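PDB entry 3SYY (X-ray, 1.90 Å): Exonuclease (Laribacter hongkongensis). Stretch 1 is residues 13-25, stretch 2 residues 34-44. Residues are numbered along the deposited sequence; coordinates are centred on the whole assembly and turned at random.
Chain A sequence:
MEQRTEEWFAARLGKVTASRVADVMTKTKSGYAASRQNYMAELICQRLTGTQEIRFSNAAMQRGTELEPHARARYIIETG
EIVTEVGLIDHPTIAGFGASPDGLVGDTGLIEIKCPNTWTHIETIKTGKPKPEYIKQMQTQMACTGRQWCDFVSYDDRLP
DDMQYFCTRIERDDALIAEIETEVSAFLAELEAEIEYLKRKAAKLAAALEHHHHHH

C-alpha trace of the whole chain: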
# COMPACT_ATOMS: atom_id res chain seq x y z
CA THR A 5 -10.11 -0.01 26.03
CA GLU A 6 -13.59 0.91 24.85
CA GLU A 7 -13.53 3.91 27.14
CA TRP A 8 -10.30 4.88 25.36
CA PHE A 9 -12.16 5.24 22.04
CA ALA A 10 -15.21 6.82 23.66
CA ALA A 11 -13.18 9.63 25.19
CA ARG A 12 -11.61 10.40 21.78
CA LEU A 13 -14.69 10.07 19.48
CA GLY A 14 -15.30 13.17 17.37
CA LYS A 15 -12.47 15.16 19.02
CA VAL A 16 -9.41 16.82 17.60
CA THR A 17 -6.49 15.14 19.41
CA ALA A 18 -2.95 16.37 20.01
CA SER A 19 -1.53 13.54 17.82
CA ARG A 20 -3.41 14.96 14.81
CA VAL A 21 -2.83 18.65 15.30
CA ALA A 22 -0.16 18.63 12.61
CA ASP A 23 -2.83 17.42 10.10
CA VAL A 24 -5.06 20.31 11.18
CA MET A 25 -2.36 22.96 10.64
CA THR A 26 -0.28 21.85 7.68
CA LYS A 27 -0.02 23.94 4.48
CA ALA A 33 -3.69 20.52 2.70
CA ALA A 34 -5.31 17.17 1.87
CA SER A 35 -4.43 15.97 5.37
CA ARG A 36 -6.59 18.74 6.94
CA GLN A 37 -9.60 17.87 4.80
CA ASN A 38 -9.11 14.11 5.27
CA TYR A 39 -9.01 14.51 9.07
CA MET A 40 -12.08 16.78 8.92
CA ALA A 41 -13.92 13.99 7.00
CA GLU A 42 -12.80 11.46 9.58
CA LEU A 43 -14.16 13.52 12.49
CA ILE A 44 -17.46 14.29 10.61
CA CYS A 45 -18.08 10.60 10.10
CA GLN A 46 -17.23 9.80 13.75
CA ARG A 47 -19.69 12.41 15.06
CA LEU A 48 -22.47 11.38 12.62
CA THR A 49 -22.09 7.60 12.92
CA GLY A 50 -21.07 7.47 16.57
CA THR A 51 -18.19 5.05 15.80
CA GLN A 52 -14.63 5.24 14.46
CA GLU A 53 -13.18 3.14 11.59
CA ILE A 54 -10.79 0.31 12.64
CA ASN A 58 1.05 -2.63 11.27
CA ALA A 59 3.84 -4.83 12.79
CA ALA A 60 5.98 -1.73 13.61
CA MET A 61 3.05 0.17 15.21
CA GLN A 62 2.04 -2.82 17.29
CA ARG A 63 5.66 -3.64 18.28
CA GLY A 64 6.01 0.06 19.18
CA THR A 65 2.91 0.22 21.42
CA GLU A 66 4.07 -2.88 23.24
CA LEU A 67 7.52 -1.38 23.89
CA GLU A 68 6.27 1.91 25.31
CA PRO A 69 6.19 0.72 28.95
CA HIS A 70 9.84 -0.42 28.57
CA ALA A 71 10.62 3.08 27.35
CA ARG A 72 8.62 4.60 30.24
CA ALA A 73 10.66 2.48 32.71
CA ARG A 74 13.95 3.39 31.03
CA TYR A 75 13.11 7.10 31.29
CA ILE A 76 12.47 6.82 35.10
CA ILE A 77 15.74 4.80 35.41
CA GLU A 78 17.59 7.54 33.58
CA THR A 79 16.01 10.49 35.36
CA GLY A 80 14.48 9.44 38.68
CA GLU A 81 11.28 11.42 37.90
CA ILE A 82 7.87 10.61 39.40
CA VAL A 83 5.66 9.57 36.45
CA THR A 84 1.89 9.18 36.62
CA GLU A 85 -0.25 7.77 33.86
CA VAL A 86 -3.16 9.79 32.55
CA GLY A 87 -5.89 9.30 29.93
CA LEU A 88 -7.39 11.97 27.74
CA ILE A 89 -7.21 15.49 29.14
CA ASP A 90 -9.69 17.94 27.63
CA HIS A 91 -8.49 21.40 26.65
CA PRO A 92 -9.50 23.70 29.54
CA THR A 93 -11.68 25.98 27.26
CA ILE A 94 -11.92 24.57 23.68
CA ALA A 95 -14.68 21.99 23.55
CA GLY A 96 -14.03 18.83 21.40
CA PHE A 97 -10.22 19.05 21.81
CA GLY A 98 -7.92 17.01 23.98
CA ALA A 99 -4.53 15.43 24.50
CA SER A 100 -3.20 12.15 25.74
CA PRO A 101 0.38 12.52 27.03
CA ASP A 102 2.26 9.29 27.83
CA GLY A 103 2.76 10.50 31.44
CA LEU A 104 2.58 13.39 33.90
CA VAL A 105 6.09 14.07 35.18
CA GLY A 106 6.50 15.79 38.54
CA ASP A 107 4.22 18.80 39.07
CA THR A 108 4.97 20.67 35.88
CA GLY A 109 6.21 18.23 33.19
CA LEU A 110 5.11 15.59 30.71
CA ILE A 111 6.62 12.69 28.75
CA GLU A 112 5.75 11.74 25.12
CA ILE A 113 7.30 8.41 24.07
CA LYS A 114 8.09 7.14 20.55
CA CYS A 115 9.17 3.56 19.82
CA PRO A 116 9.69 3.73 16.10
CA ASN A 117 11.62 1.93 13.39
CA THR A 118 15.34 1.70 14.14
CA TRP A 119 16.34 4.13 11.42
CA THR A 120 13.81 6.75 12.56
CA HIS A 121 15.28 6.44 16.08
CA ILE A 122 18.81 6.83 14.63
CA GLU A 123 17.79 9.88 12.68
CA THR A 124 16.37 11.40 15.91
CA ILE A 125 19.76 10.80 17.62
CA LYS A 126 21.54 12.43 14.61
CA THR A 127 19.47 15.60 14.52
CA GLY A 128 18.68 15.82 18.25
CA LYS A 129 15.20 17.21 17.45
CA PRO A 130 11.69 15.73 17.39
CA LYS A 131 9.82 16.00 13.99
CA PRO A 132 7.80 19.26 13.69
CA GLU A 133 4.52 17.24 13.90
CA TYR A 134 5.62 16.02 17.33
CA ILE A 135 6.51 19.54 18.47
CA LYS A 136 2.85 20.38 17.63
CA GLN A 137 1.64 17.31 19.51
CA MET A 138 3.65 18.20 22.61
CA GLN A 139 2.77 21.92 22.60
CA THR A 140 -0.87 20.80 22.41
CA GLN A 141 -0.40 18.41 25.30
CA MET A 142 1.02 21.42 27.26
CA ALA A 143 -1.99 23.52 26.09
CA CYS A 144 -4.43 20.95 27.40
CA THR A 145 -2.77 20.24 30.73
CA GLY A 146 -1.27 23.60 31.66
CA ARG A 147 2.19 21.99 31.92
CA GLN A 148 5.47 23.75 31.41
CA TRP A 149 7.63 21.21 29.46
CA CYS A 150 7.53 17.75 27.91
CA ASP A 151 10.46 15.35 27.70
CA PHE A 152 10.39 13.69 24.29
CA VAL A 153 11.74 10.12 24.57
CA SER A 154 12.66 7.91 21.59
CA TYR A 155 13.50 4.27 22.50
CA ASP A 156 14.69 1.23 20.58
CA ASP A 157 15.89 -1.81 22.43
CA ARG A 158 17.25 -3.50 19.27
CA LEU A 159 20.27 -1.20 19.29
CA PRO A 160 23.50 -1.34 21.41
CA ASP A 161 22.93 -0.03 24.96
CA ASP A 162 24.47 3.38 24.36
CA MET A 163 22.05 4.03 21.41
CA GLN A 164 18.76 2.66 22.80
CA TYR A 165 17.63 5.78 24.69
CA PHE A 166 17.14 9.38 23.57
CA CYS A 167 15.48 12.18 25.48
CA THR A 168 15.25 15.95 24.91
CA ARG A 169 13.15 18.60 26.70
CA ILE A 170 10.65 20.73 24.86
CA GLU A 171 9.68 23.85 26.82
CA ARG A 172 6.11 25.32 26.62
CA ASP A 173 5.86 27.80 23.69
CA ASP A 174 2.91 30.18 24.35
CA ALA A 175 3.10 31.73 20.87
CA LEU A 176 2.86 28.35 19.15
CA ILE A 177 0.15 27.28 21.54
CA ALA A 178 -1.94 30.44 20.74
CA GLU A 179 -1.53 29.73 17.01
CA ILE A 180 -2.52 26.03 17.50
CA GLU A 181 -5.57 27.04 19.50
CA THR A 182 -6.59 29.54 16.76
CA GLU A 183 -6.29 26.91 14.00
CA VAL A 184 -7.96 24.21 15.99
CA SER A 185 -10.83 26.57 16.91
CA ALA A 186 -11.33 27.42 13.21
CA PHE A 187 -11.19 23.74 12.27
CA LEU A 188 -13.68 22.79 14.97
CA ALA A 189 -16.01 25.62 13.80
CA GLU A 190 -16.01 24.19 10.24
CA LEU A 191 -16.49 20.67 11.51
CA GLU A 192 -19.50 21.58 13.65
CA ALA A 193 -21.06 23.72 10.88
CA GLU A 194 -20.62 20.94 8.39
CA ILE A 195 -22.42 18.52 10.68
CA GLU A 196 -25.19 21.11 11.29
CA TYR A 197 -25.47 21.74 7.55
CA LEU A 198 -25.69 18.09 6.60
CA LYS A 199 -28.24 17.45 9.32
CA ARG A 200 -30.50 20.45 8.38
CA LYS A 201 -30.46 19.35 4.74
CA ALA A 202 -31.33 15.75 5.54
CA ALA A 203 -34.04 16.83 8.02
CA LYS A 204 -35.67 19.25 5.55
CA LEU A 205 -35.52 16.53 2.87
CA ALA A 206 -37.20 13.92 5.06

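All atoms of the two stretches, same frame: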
# COMPACT_ATOMS: atom_id res chain seq x y z
N LEU A 13 -13.72 9.99 20.60
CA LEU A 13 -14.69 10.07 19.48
C LEU A 13 -15.10 11.49 19.09
O LEU A 13 -15.51 12.28 19.93
CB LEU A 13 -15.95 9.21 19.76
CG LEU A 13 -16.93 9.10 18.56
CD1 LEU A 13 -16.42 8.13 17.56
CD2 LEU A 13 -18.33 8.64 19.07
N GLY A 14 -14.92 11.85 17.82
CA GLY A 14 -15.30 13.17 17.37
C GLY A 14 -14.41 14.33 17.78
O GLY A 14 -14.67 15.45 17.41
N LYS A 15 -13.33 14.06 18.52
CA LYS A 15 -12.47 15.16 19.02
C LYS A 15 -11.21 15.32 18.20
O LYS A 15 -10.69 14.35 17.65
CB LYS A 15 -12.07 14.93 20.48
CG LYS A 15 -13.22 14.96 21.46
CD LYS A 15 -12.73 14.74 22.91
CE LYS A 15 -13.86 14.79 23.87
NZ LYS A 15 -13.41 14.31 25.21
N VAL A 16 -10.74 16.56 18.07
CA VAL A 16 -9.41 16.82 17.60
C VAL A 16 -8.45 16.38 18.72
O VAL A 16 -8.65 16.74 19.89
CB VAL A 16 -9.21 18.29 17.29
CG1 VAL A 16 -7.74 18.58 16.95
CG2 VAL A 16 -10.12 18.69 16.11
N THR A 17 -7.45 15.56 18.38
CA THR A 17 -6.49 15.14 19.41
C THR A 17 -5.11 15.71 19.11
O THR A 17 -4.79 16.08 17.98
CB THR A 17 -6.41 13.61 19.55
OG1 THR A 17 -6.12 13.04 18.26
CG2 THR A 17 -7.72 13.03 20.09
N ALA A 18 -4.29 15.81 20.15
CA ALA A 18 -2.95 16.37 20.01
C ALA A 18 -2.14 15.64 18.90
O ALA A 18 -1.40 16.26 18.16
CB ALA A 18 -2.18 16.24 21.37
N SER A 19 -2.30 14.33 18.80
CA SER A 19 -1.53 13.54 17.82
C SER A 19 -1.89 13.88 16.36
O SER A 19 -1.18 13.50 15.44
CB SER A 19 -1.73 12.05 18.07
OG SER A 19 -3.11 11.76 18.04
N ARG A 20 -2.98 14.64 16.17
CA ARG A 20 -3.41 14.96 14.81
C ARG A 20 -3.36 16.43 14.54
O ARG A 20 -3.76 16.91 13.45
CB ARG A 20 -4.85 14.45 14.58
CG ARG A 20 -5.02 12.92 14.79
CD ARG A 20 -4.18 12.10 13.78
NE ARG A 20 -4.59 12.27 12.37
CZ ARG A 20 -5.65 11.70 11.80
NH1 ARG A 20 -6.46 10.87 12.45
NH2 ARG A 20 -5.90 11.94 10.51
N VAL A 21 -2.86 17.21 15.50
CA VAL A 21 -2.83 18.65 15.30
C VAL A 21 -2.02 19.03 14.07
O VAL A 21 -2.38 19.98 13.35
CB VAL A 21 -2.37 19.42 16.57
CG1 VAL A 21 -2.02 20.84 16.22
CG2 VAL A 21 -3.49 19.43 17.56
N ALA A 22 -0.94 18.31 13.80
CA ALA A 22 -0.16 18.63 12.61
C ALA A 22 -1.02 18.51 11.30
O ALA A 22 -0.84 19.28 10.37
CB ALA A 22 1.09 17.73 12.50
N ASP A 23 -1.92 17.54 11.26
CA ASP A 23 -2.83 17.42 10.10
C ASP A 23 -3.78 18.62 9.99
O ASP A 23 -4.09 19.08 8.87
CB ASP A 23 -3.59 16.13 10.19
CG ASP A 23 -2.70 14.93 9.91
OD1 ASP A 23 -1.65 15.13 9.28
OD2 ASP A 23 -3.03 13.82 10.34
N VAL A 24 -4.25 19.09 11.14
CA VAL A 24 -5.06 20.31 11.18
C VAL A 24 -4.32 21.49 10.55
O VAL A 24 -4.87 22.15 9.68
CB VAL A 24 -5.53 20.62 12.58
CG1 VAL A 24 -6.28 21.97 12.65
CG2 VAL A 24 -6.46 19.51 13.08
N MET A 25 -3.06 21.71 10.93
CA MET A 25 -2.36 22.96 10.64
C MET A 25 -1.51 23.01 9.37
O MET A 25 -1.03 24.07 9.00
CB MET A 25 -1.46 23.33 11.81
CG MET A 25 -2.23 23.59 13.06
SD MET A 25 -1.06 23.97 14.34
CE MET A 25 -0.43 25.56 13.80
N ALA A 34 -4.44 18.34 1.98
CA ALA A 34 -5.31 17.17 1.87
C ALA A 34 -5.45 16.56 3.25
O ALA A 34 -6.52 16.09 3.60
CB ALA A 34 -4.72 16.16 0.92
N SER A 35 -4.36 16.57 4.04
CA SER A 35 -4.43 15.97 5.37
C SER A 35 -5.44 16.70 6.27
O SER A 35 -6.04 16.08 7.11
CB SER A 35 -3.05 15.93 6.04
OG SER A 35 -2.59 17.26 6.16
N ARG A 36 -5.60 18.01 6.11
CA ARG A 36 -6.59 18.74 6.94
C ARG A 36 -8.01 18.32 6.57
O ARG A 36 -8.83 17.97 7.41
CB ARG A 36 -6.43 20.24 6.79
CG ARG A 36 -7.32 21.10 7.77
CD ARG A 36 -7.26 22.54 7.34
NE ARG A 36 -7.83 23.46 8.33
CZ ARG A 36 -9.12 23.83 8.37
NH1 ARG A 36 -9.54 24.70 9.27
NH2 ARG A 36 -9.97 23.36 7.46
N GLN A 37 -8.29 18.34 5.27
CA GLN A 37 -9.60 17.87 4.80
C GLN A 37 -9.89 16.42 5.08
O GLN A 37 -11.03 16.06 5.42
CB GLN A 37 -9.80 18.27 3.32
CG GLN A 37 -9.75 19.84 3.18
CD GLN A 37 -10.48 20.63 4.38
OE1 GLN A 37 -11.71 20.43 4.64
NE2 GLN A 37 -9.70 21.54 5.09
N ASN A 38 -8.88 15.54 4.95
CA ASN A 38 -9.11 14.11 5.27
C ASN A 38 -9.40 13.89 6.75
O ASN A 38 -10.24 13.07 7.10
CB ASN A 38 -7.89 13.24 4.84
CG ASN A 38 -7.72 13.20 3.34
OD1 ASN A 38 -8.69 13.36 2.60
ND2 ASN A 38 -6.48 13.02 2.87
N TYR A 39 -8.71 14.61 7.63
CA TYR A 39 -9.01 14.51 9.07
C TYR A 39 -10.41 15.06 9.35
O TYR A 39 -11.15 14.48 10.11
CB TYR A 39 -7.96 15.31 9.87
CG TYR A 39 -8.01 15.11 11.37
CD1 TYR A 39 -8.32 13.87 11.91
CD2 TYR A 39 -7.73 16.17 12.24
CE1 TYR A 39 -8.35 13.69 13.31
CE2 TYR A 39 -7.75 15.98 13.61
CZ TYR A 39 -8.05 14.78 14.13
OH TYR A 39 -8.07 14.63 15.50
N MET A 40 -10.73 16.19 8.75
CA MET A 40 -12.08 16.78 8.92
C MET A 40 -13.17 15.74 8.57
O MET A 40 -14.09 15.49 9.35
CB MET A 40 -12.14 18.04 8.08
CG MET A 40 -13.50 18.48 7.69
SD MET A 40 -14.03 19.73 8.79
CE MET A 40 -12.82 21.02 8.53
N ALA A 41 -12.99 15.04 7.43
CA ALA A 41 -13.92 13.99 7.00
C ALA A 41 -13.97 12.87 8.03
O ALA A 41 -15.05 12.36 8.37
CB ALA A 41 -13.52 13.47 5.58
N GLU A 42 -12.81 12.50 8.58
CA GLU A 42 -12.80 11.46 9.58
C GLU A 42 -13.63 11.86 10.81
O GLU A 42 -14.36 11.03 11.38
CB GLU A 42 -11.35 11.25 10.12
CG GLU A 42 -10.52 10.18 9.49
CD GLU A 42 -9.10 10.21 10.10
OE1 GLU A 42 -8.19 10.68 9.41
OE2 GLU A 42 -8.98 9.82 11.27
N LEU A 43 -13.44 13.08 11.28
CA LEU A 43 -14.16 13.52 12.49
C LEU A 43 -15.69 13.72 12.21
O LEU A 43 -16.53 13.42 13.06
CB LEU A 43 -13.53 14.80 13.01
CG LEU A 43 -12.07 14.62 13.47
CD1 LEU A 43 -11.65 15.88 14.23
CD2 LEU A 43 -11.98 13.46 14.37
N ILE A 44 -16.02 14.19 11.01
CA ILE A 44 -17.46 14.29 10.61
C ILE A 44 -18.13 12.93 10.70
O ILE A 44 -19.17 12.77 11.36
CB ILE A 44 -17.64 14.91 9.22
CG1 ILE A 44 -17.25 16.38 9.29
CG2 ILE A 44 -19.12 14.72 8.71
CD1 ILE A 44 -16.98 17.03 7.94
O HOH W 1 -8.18 12.31 16.55
O HOH W 2 -5.34 13.55 7.69
O HOH W 3 0.23 16.70 7.55

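This is a mixed contact in which one face of helix 34-44 packs against the strand, turn and short helix of residues 13-25, with a buried tyrosine at its centre and a bidentate salt bridge beside it. Tyr-39 gives up more surface to the other stretch than any other residue. Its ring lies under Arg-20, whose CB sits over one face, 3.2 Å from Tyr-39 CZ, while Val-16, Thr-17 and Val-24 line the ring edge. Val-24 CG2 approaches Tyr-39 CD2 at 3.7 Å. At the tip of the ring, Thr-17 N donates a hydrogen bond to Tyr-39 OH (3.1 Å, 155°), tying the strand backbone to the helix. Water 1 lies 2.5 Å from Tyr-39 OH and 2.8 Å from Thr-17 OG1, hydrogen-bonded to both, so the phenol is held by backbone and solvent together.

Arg-20, m at chi1, chi2 and chi3, folds back so that its guanidinium also has Tyr-39 CD1 over one face. Its edge meets Glu-42 nearly in plane: Arg-20 NH1 to Glu-42 OE2 is 3.0 Å and Arg-20 NH2 to Glu-42 OE1 is 2.8 Å, both close to linear. Within its own stretch, Arg-20 NE binds Asp-23 OD2 at 3.0 Å, so the guanidinium is shared between two carboxylates, one from each stretch.

One turn beyond Tyr-39, Leu-43 extends the apolar surface: its CD1 lies 3.7 Å from Val-16 CG2, and its CD2 3.6 Å from Lys-15 O. At the other end, the two helices cross at -119°, their axes 7.4 Å apart at closest approach. Here Asp-23 O comes within 3.2 Å of Arg-36 CA, a backbone packing contact, and water 3 bridges Asp-23 OD1 (3.0 Å) and Ser-35 OG (3.2 Å).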